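Local coordinates for cyclic nucleotide-binding domain (CNMP-BD) protein (Geobacter metallireducens, PDB 3MDP) that is a putative cyclic nucleotide-binding protein with a double-stranded beta-helix fold, perhaps acting in DNA-binding transcription control, at residues I3-L8 and D24-S29. Sequence-based numbering, arbitrary orientation.
Sequences ISPERL and DIALIS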
loop_
_atom_site.group_PDB
_atom_site.type_symbol
_atom_site.label_atom_id
_atom_site.label_comp_id
_atom_site.label_asym_id
_atom_site.label_seq_id
_atom_site.Cartn_x
_atom_site.Cartn_y
_atom_site.Cartn_z
ATOM N N ILE A 3 -4.140 16.189 -20.173
ATOM C CA ILE A 3 -4.328 16.353 -18.721
ATOM C C ILE A 3 -3.892 17.754 -18.269
ATOM O O ILE A 3 -2.721 18.157 -18.476
ATOM C CB ILE A 3 -3.632 15.235 -17.918
ATOM C CG1 ILE A 3 -4.000 13.874 -18.491
ATOM C CG2 ILE A 3 -4.156 15.199 -16.467
ATOM C CD1 ILE A 3 -5.418 13.517 -18.219
ATOM N N SER A 4 -4.860 18.489 -17.693
ATOM C CA SER A 4 -4.768 19.949 -17.488
ATOM C C SER A 4 -4.730 20.167 -15.985
ATOM O O SER A 4 -5.673 20.770 -15.433
ATOM C CB SER A 4 -5.955 20.705 -18.118
ATOM N N PRO A 5 -3.586 19.766 -15.367
ATOM C CA PRO A 5 -3.117 19.234 -14.085
ATOM C C PRO A 5 -3.387 19.953 -12.762
ATOM O O PRO A 5 -3.182 19.367 -11.680
ATOM C CB PRO A 5 -1.596 19.241 -14.274
ATOM C CG PRO A 5 -1.348 20.396 -15.104
ATOM C CD PRO A 5 -2.433 20.329 -16.115
ATOM N N GLU A 6 -3.798 21.203 -12.819
ATOM C CA GLU A 6 -4.505 21.763 -11.682
ATOM C C GLU A 6 -5.749 20.887 -11.391
ATOM O O GLU A 6 -6.148 20.760 -10.246
ATOM C CB GLU A 6 -4.858 23.238 -11.905
ATOM C CG GLU A 6 -3.683 24.215 -11.630
ATOM C CD GLU A 6 -3.441 24.538 -10.119
ATOM O OE1 GLU A 6 -3.928 23.804 -9.212
ATOM O OE2 GLU A 6 -2.744 25.550 -9.848
ATOM N N ARG A 7 -6.335 20.272 -12.422
ATOM C CA ARG A 7 -7.497 19.397 -12.213
ATOM C C ARG A 7 -7.119 18.149 -11.412
ATOM O O ARG A 7 -7.937 17.632 -10.674
ATOM C CB ARG A 7 -8.163 18.991 -13.538
ATOM C CG ARG A 7 -8.798 20.148 -14.335
ATOM C CD ARG A 7 -9.829 19.618 -15.356
ATOM N NE ARG A 7 -11.162 19.468 -14.752
ATOM C CZ ARG A 7 -12.271 19.115 -15.410
ATOM N NH1 ARG A 7 -12.233 18.854 -16.712
ATOM N NH2 ARG A 7 -13.425 19.018 -14.754
ATOM N N LEU A 8 -5.885 17.672 -11.558
ATOM C CA LEU A 8 -5.402 16.492 -10.789
ATOM C C LEU A 8 -5.414 16.727 -9.263
ATOM O O LEU A 8 -5.647 15.779 -8.497
ATOM C CB LEU A 8 -3.982 16.091 -11.208
ATOM C CG LEU A 8 -3.728 15.560 -12.622
ATOM C CD1 LEU A 8 -2.209 15.303 -12.815
ATOM C CD2 LEU A 8 -4.545 14.288 -12.909
ATOM N N ASP A 24 4.986 17.531 -14.207
ATOM C CA ASP A 24 5.750 16.374 -14.668
ATOM C C ASP A 24 4.869 15.155 -14.885
ATOM O O ASP A 24 4.959 14.516 -15.933
ATOM C CB ASP A 24 6.901 16.048 -13.713
ATOM C CG ASP A 24 8.092 16.983 -13.905
ATOM O OD1 ASP A 24 8.324 17.449 -15.045
ATOM O OD2 ASP A 24 8.805 17.264 -12.920
ATOM N N ILE A 25 3.990 14.847 -13.927
ATOM C CA ILE A 25 3.090 13.690 -14.070
ATOM C C ILE A 25 2.104 13.918 -15.221
ATOM O O ILE A 25 1.854 12.999 -15.998
ATOM C CB ILE A 25 2.344 13.336 -12.732
ATOM C CG1 ILE A 25 3.340 12.805 -11.716
ATOM C CG2 ILE A 25 1.243 12.304 -12.969
ATOM C CD1 ILE A 25 2.819 12.726 -10.292
ATOM N N ALA A 26 1.576 15.137 -15.352
ATOM C CA ALA A 26 0.672 15.484 -16.475
ATOM C C ALA A 26 1.278 15.191 -17.850
ATOM O O ALA A 26 0.608 14.684 -18.773
ATOM C CB ALA A 26 0.247 16.963 -16.392
ATOM N N LEU A 27 2.573 15.469 -17.972
ATOM C CA LEU A 27 3.273 15.287 -19.212
ATOM C C LEU A 27 3.248 13.823 -19.663
ATOM O O LEU A 27 3.217 13.550 -20.868
ATOM C CB LEU A 27 4.721 15.772 -19.041
ATOM C CG LEU A 27 5.521 16.153 -20.256
ATOM C CD1 LEU A 27 4.794 17.220 -21.111
ATOM C CD2 LEU A 27 6.893 16.656 -19.756
ATOM N N ILE A 28 3.262 12.892 -18.702
ATOM C CA ILE A 28 3.247 11.454 -19.005
ATOM C C ILE A 28 1.849 10.821 -18.803
ATOM O O ILE A 28 1.701 9.611 -18.608
ATOM C CB ILE A 28 4.338 10.694 -18.163
ATOM C CG1 ILE A 28 4.083 10.880 -16.640
ATOM C CG2 ILE A 28 5.714 11.129 -18.622
ATOM C CD1 ILE A 28 4.585 9.769 -15.790
ATOM N N SER A 29 0.819 11.646 -18.866
ATOM C CA SER A 29 -0.547 11.176 -18.625
ATOM C C SER A 29 -1.413 11.517 -19.807
ATOM O O SER A 29 -1.174 12.501 -20.510
ATOM C CB SER A 29 -1.145 11.815 -17.370
ATOM O OG SER A 29 -0.418 11.495 -16.201
#
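I3 and P5 rest against the side of helix 19-27 and its exit into strand 29-34. The CB of I3 carries two branches. CG1 lies beside the backbone N, anti to the carbonyl carbon (chi1 -49°), and this turns it to S29. I3 CG1 meets S29 CB and S29 O, each at 3.7 Å. CG1 does the touching, for the CD1 tip runs past S29 without meeting it. I3 CG2 packs within its own segment, 3.7 Å from L8 CD2. Beyond the segments, the I3 side chain also touches V108 of strand 105-111, which S29 touches too.

The backbone of I3 adds a second touch, its O lying 3.8 Å from A26 CB. That methyl is shared, because P5 reaches it as well. The CB of the proline ring comes to 3.6 Å from A26 CB, and CG sits a little farther off at 4.0 Å.

S29 OG donates to I25 O at 2.7 Å, from above the carbonyl plane. This uses the hydroxyl proton within its own segment, and S29 CB faces I3. With no polar pair across it, the contact is non-directional: a small van der Waals patch of carbons on carbons and two carbonyl oxygens. It lays the N-terminal loop on the helix-to-strand junction of the cyclic nucleotide-binding domain.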